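NEQ263 (Nanoarchaeum equitans Kin4-M, PDB 5BN3) probably binds ATP as one of the two subunit types in the catalytic core of an archaeal ATP synthase, where it partners NeqA. Local coordinates at residues S195-L207 with M225-I238. Residues are numbered along the deposited sequence; the frame is centred on the assembly and turned at random.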
loop_
_atom_site.group_PDB
_atom_site.type_symbol
_atom_site.label_atom_id
_atom_site.label_comp_id
_atom_site.label_asym_id
_atom_site.label_seq_id
_atom_site.Cartn_x
_atom_site.Cartn_y
_atom_site.Cartn_z
ATOM N N SER B 195 -3.024 -25.598 -19.186
ATOM C CA SER B 195 -3.899 -25.573 -18.016
ATOM C C SER B 195 -3.061 -25.454 -16.748
ATOM O O SER B 195 -1.964 -26.016 -16.673
ATOM C CB SER B 195 -4.747 -26.848 -17.967
ATOM O OG SER B 195 -5.494 -26.922 -16.766
ATOM N N PRO B 196 -3.567 -24.714 -15.749
ATOM C CA PRO B 196 -2.804 -24.546 -14.508
ATOM C C PRO B 196 -2.566 -25.867 -13.781
ATOM O O PRO B 196 -1.577 -25.975 -13.058
ATOM C CB PRO B 196 -3.690 -23.616 -13.665
ATOM C CG PRO B 196 -5.055 -23.741 -14.250
ATOM C CD PRO B 196 -4.843 -23.980 -15.716
ATOM N N ILE B 197 -3.446 -26.849 -13.966
ATOM C CA ILE B 197 -3.258 -28.155 -13.338
ATOM C C ILE B 197 -2.026 -28.885 -13.895
ATOM O O ILE B 197 -1.339 -29.594 -13.161
ATOM C CB ILE B 197 -4.533 -29.042 -13.441
ATOM C CG1 ILE B 197 -4.431 -30.261 -12.523
ATOM C CG2 ILE B 197 -4.779 -29.493 -14.870
ATOM C CD1 ILE B 197 -4.572 -29.930 -11.061
ATOM N N GLU B 198 -1.731 -28.698 -15.180
ATOM C CA GLU B 198 -0.541 -29.314 -15.763
ATOM C C GLU B 198 0.723 -28.645 -15.232
ATOM O O GLU B 198 1.746 -29.300 -15.017
ATOM C CB GLU B 198 -0.564 -29.244 -17.296
ATOM C CG GLU B 198 0.660 -29.904 -17.929
ATOM C CD GLU B 198 0.654 -29.891 -19.445
ATOM O OE1 GLU B 198 -0.386 -29.549 -20.052
ATOM O OE2 GLU B 198 1.703 -30.230 -20.034
ATOM N N LYS B 199 0.645 -27.336 -15.020
ATOM C CA LYS B 199 1.788 -26.577 -14.524
ATOM C C LYS B 199 2.192 -26.996 -13.112
ATOM O O LYS B 199 3.374 -27.175 -12.832
ATOM C CB LYS B 199 1.503 -25.071 -14.574
ATOM C CG LYS B 199 1.485 -24.478 -15.983
ATOM C CD LYS B 199 1.528 -22.952 -15.936
ATOM C CE LYS B 199 1.467 -22.338 -17.330
ATOM N NZ LYS B 199 0.086 -22.290 -17.878
ATOM N N ILE B 200 1.218 -27.156 -12.221
ATOM C CA ILE B 200 1.545 -27.506 -10.838
ATOM C C ILE B 200 1.881 -28.987 -10.668
ATOM O O ILE B 200 2.500 -29.374 -9.677
ATOM C CB ILE B 200 0.447 -27.086 -9.828
ATOM C CG1 ILE B 200 -0.833 -27.892 -10.042
ATOM C CG2 ILE B 200 0.184 -25.584 -9.909
ATOM C CD1 ILE B 200 -1.704 -27.964 -8.801
ATOM N N TYR B 201 1.477 -29.810 -11.631
ATOM C CA TYR B 201 1.828 -31.230 -11.618
ATOM C C TYR B 201 3.234 -31.484 -12.162
ATOM O O TYR B 201 3.849 -32.502 -11.851
ATOM C CB TYR B 201 0.800 -32.055 -12.403
ATOM C CG TYR B 201 -0.430 -32.429 -11.607
ATOM C CD1 TYR B 201 -0.679 -31.859 -10.367
ATOM C CD2 TYR B 201 -1.330 -33.369 -12.087
ATOM C CE1 TYR B 201 -1.798 -32.205 -9.634
ATOM C CE2 TYR B 201 -2.450 -33.724 -11.359
ATOM C CZ TYR B 201 -2.678 -33.139 -10.135
ATOM O OH TYR B 201 -3.793 -33.487 -9.406
ATOM N N THR B 202 3.738 -30.552 -12.966
ATOM C CA THR B 202 5.065 -30.698 -13.575
ATOM C C THR B 202 6.183 -30.992 -12.564
ATOM O O THR B 202 6.906 -31.975 -12.723
ATOM C CB THR B 202 5.437 -29.479 -14.458
ATOM O OG1 THR B 202 4.446 -29.307 -15.476
ATOM C CG2 THR B 202 6.793 -29.677 -15.102
ATOM N N PRO B 203 6.327 -30.156 -11.514
ATOM C CA PRO B 203 7.407 -30.488 -10.581
ATOM C C PRO B 203 7.092 -31.731 -9.756
ATOM O O PRO B 203 8.016 -32.375 -9.271
ATOM C CB PRO B 203 7.474 -29.257 -9.673
ATOM C CG PRO B 203 6.091 -28.697 -9.707
ATOM C CD PRO B 203 5.617 -28.924 -11.113
ATOM N N ARG B 204 5.812 -32.057 -9.596
ATOM C CA ARG B 204 5.416 -33.217 -8.798
ATOM C C ARG B 204 5.737 -34.547 -9.478
ATOM O O ARG B 204 6.210 -35.481 -8.828
ATOM C CB ARG B 204 3.929 -33.135 -8.431
ATOM C CG ARG B 204 3.620 -32.120 -7.332
ATOM C CD ARG B 204 2.128 -31.999 -7.068
ATOM N NE ARG B 204 1.852 -31.268 -5.831
ATOM C CZ ARG B 204 1.722 -29.948 -5.752
ATOM N NH1 ARG B 204 1.837 -29.201 -6.841
ATOM N NH2 ARG B 204 1.476 -29.374 -4.583
ATOM N N VAL B 205 5.484 -34.640 -10.782
ATOM C CA VAL B 205 5.818 -35.863 -11.507
ATOM C C VAL B 205 7.334 -36.005 -11.645
ATOM O O VAL B 205 7.867 -37.111 -11.586
ATOM C CB VAL B 205 5.115 -35.956 -12.898
ATOM C CG1 VAL B 205 3.624 -35.702 -12.764
ATOM C CG2 VAL B 205 5.712 -34.973 -13.886
ATOM N N ALA B 206 8.023 -34.878 -11.803
ATOM C CA ALA B 206 9.478 -34.877 -11.922
ATOM C C ALA B 206 10.145 -35.335 -10.629
ATOM O O ALA B 206 11.125 -36.085 -10.652
ATOM C CB ALA B 206 9.971 -33.494 -12.308
ATOM N N LEU B 207 9.626 -34.863 -9.501
ATOM C CA LEU B 207 10.159 -35.244 -8.196
ATOM C C LEU B 207 9.733 -36.649 -7.765
ATOM O O LEU B 207 10.448 -37.314 -7.014
ATOM C CB LEU B 207 9.771 -34.211 -7.135
ATOM C CG LEU B 207 10.547 -32.896 -7.224
ATOM C CD1 LEU B 207 9.930 -31.845 -6.327
ATOM C CD2 LEU B 207 11.990 -33.129 -6.839
ATOM N N MET B 225 14.580 -27.023 -11.875
ATOM C CA MET B 225 13.236 -26.555 -12.213
ATOM C C MET B 225 13.129 -25.037 -12.356
ATOM O O MET B 225 13.758 -24.275 -11.619
ATOM C CB MET B 225 12.163 -27.123 -11.267
ATOM C CG MET B 225 12.343 -26.810 -9.795
ATOM S SD MET B 225 10.966 -27.453 -8.806
ATOM C CE MET B 225 11.176 -29.218 -9.038
ATOM N N LEU B 226 12.313 -24.626 -13.322
ATOM C CA LEU B 226 12.198 -23.243 -13.761
ATOM C C LEU B 226 10.852 -23.150 -14.464
ATOM O O LEU B 226 10.534 -24.029 -15.267
ATOM C CB LEU B 226 13.322 -22.956 -14.761
ATOM C CG LEU B 226 13.337 -21.679 -15.603
ATOM C CD1 LEU B 226 13.664 -20.475 -14.747
ATOM C CD2 LEU B 226 14.340 -21.809 -16.740
ATOM N N ASP B 227 10.051 -22.116 -14.197
ATOM C CA ASP B 227 10.364 -21.005 -13.303
ATOM C C ASP B 227 9.372 -21.077 -12.147
ATOM O O ASP B 227 8.171 -21.228 -12.375
ATOM C CB ASP B 227 10.169 -19.693 -14.082
ATOM C CG ASP B 227 10.581 -18.450 -13.300
ATOM O OD1 ASP B 227 10.333 -18.367 -12.079
ATOM O OD2 ASP B 227 11.142 -17.526 -13.928
ATOM N N MET B 228 9.858 -20.970 -10.912
ATOM C CA MET B 228 8.977 -21.100 -9.750
ATOM C C MET B 228 7.956 -19.968 -9.661
ATOM O O MET B 228 6.912 -20.116 -9.024
ATOM C CB MET B 228 9.776 -21.202 -8.444
ATOM C CG MET B 228 10.703 -22.413 -8.349
ATOM S SD MET B 228 9.999 -23.961 -8.967
ATOM C CE MET B 228 8.620 -24.201 -7.846
ATOM N N THR B 229 8.246 -18.843 -10.304
ATOM C CA THR B 229 7.297 -17.735 -10.331
ATOM C C THR B 229 6.084 -18.095 -11.190
ATOM O O THR B 229 4.957 -17.699 -10.884
ATOM C CB THR B 229 7.955 -16.435 -10.826
ATOM O OG1 THR B 229 9.064 -16.113 -9.975
ATOM C CG2 THR B 229 6.966 -15.290 -10.785
ATOM N N ASN B 230 6.315 -18.855 -12.259
ATOM C CA ASN B 230 5.218 -19.363 -13.077
ATOM C C ASN B 230 4.418 -20.424 -12.332
ATOM O O ASN B 230 3.208 -20.536 -12.515
ATOM C CB ASN B 230 5.735 -19.950 -14.392
ATOM C CG ASN B 230 6.326 -18.904 -15.308
ATOM O OD1 ASN B 230 6.015 -17.718 -15.200
ATOM N ND2 ASN B 230 7.184 -19.340 -16.223
ATOM N N TYR B 231 5.101 -21.210 -11.505
ATOM C CA TYR B 231 4.432 -22.214 -10.685
ATOM C C TYR B 231 3.476 -21.565 -9.693
ATOM O O TYR B 231 2.331 -21.995 -9.542
ATOM C CB TYR B 231 5.447 -23.088 -9.939
ATOM C CG TYR B 231 4.786 -24.018 -8.950
ATOM C CD1 TYR B 231 4.286 -25.245 -9.353
ATOM C CD2 TYR B 231 4.638 -23.657 -7.618
ATOM C CE1 TYR B 231 3.667 -26.093 -8.457
ATOM C CE2 TYR B 231 4.019 -24.494 -6.718
ATOM C CZ TYR B 231 3.533 -25.707 -7.143
ATOM O OH TYR B 231 2.921 -26.544 -6.239
ATOM N N ALA B 232 3.957 -20.540 -8.999
ATOM C CA ALA B 232 3.125 -19.811 -8.053
ATOM C C ALA B 232 1.914 -19.188 -8.744
ATOM O O ALA B 232 0.826 -19.135 -8.170
ATOM C CB ALA B 232 3.941 -18.746 -7.348
ATOM N N ASP B 233 2.112 -18.717 -9.973
ATOM C CA ASP B 233 1.040 -18.102 -10.748
ATOM C C ASP B 233 -0.064 -19.113 -11.047
ATOM O O ASP B 233 -1.252 -18.799 -10.962
ATOM C CB ASP B 233 1.597 -17.526 -12.053
ATOM C CG ASP B 233 0.533 -16.852 -12.895
ATOM O OD1 ASP B 233 -0.191 -17.561 -13.629
ATOM O OD2 ASP B 233 0.418 -15.607 -12.836
ATOM N N ALA B 234 0.337 -20.329 -11.395
ATOM C CA ALA B 234 -0.615 -21.397 -11.668
ATOM C C ALA B 234 -1.370 -21.794 -10.402
ATOM O O ALA B 234 -2.574 -22.055 -10.446
ATOM C CB ALA B 234 0.096 -22.594 -12.264
ATOM N N LEU B 235 -0.661 -21.842 -9.277
ATOM C CA LEU B 235 -1.282 -22.167 -7.996
ATOM C C LEU B 235 -2.322 -21.120 -7.612
ATOM O O LEU B 235 -3.380 -21.450 -7.074
ATOM C CB LEU B 235 -0.221 -22.284 -6.895
ATOM C CG LEU B 235 -0.672 -23.005 -5.622
ATOM C CD1 LEU B 235 -0.861 -24.487 -5.900
ATOM C CD2 LEU B 235 0.306 -22.793 -4.473
ATOM N N ARG B 236 -2.016 -19.858 -7.894
ATOM C CA ARG B 236 -2.939 -18.762 -7.618
ATOM C C ARG B 236 -4.164 -18.850 -8.516
ATOM O O ARG B 236 -5.279 -18.527 -8.100
ATOM C CB ARG B 236 -2.234 -17.418 -7.819
ATOM C CG ARG B 236 -3.138 -16.207 -7.665
ATOM C CD ARG B 236 -2.340 -14.915 -7.727
ATOM N NE ARG B 236 -1.638 -14.762 -9.001
ATOM C CZ ARG B 236 -0.783 -13.780 -9.271
ATOM N NH1 ARG B 236 -0.519 -12.858 -8.357
ATOM N NH2 ARG B 236 -0.190 -13.725 -10.452
ATOM N N GLU B 237 -3.949 -19.283 -9.752
ATOM C CA GLU B 237 -5.041 -19.428 -10.701
ATOM C C GLU B 237 -6.053 -20.453 -10.192
ATOM O O GLU B 237 -7.263 -20.216 -10.216
ATOM C CB GLU B 237 -4.494 -19.834 -12.068
ATOM C CG GLU B 237 -5.548 -19.886 -13.147
ATOM C CD GLU B 237 -4.964 -20.054 -14.532
ATOM O OE1 GLU B 237 -3.722 -19.998 -14.681
ATOM O OE2 GLU B 237 -5.752 -20.238 -15.478
ATOM N N ILE B 238 -5.542 -21.584 -9.713
ATOM C CA ILE B 238 -6.373 -22.639 -9.145
ATOM C C ILE B 238 -7.026 -22.192 -7.842
ATOM O O ILE B 238 -8.213 -22.435 -7.618
ATOM C CB ILE B 238 -5.542 -23.914 -8.900
ATOM C CG1 ILE B 238 -4.953 -24.408 -10.222
ATOM C CG2 ILE B 238 -6.387 -24.997 -8.248
ATOM C CD1 ILE B 238 -4.057 -25.609 -10.089
HETATM O O HOH W 1 -1.888 -21.518 -16.272
#
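Ile-200 sits as a knob in a hole formed by Tyr-231, Ala-234, Leu-235 and Ile-238, its two branches dividing the work. With chi1 at 67° and chi2 nearly anti (156°), the CG1 branch brings Ile-200 CD1 tip to tip against Ile-238 CD1 (3.6 Å), while CG2 turns to the Ala-234 methyl. The small side chain of Ala-234 suits this place: its CB also meets Lys-199 CB at 3.7 Å, consistent with the close approach of the helix axes, 8.6 Å. Pro-196, in the first turn where no amide hydrogen is needed, lays its ring on Ile-238 CG1 and crosswise on the Glu-237 carboxylate. Farther along, Pro-203 CB meets Met-225 CE at 3.8 Å.

Polar links flank this apolar seam. Arg-204 NH1 donates to Tyr-231 OH (2.9 Å), tilted from the guanidinium plane, and to Ile-200 O (2.9 Å), within it. Asp-258 binds both Arg-204 NH2 and the tyrosine hydroxyl; a leucine in place of Arg-204 would probably leave this carboxylate without its charged mate and Tyr-231 OH one bond poorer. A water bridges Lys-199 NZ and Glu-237 OE1; the lysine also reaches Ser-194 O, and Glu-237 pairs with Arg-351 of the neighbouring alpha-type chain.

Helix 196-215 links parallel strands 185-190 and 220-226, a beta-alpha-beta crossover with strand 156-162 between them, and helix 228-241 follows; their packing is characteristic of P-loop NTPase-type alpha/beta layering.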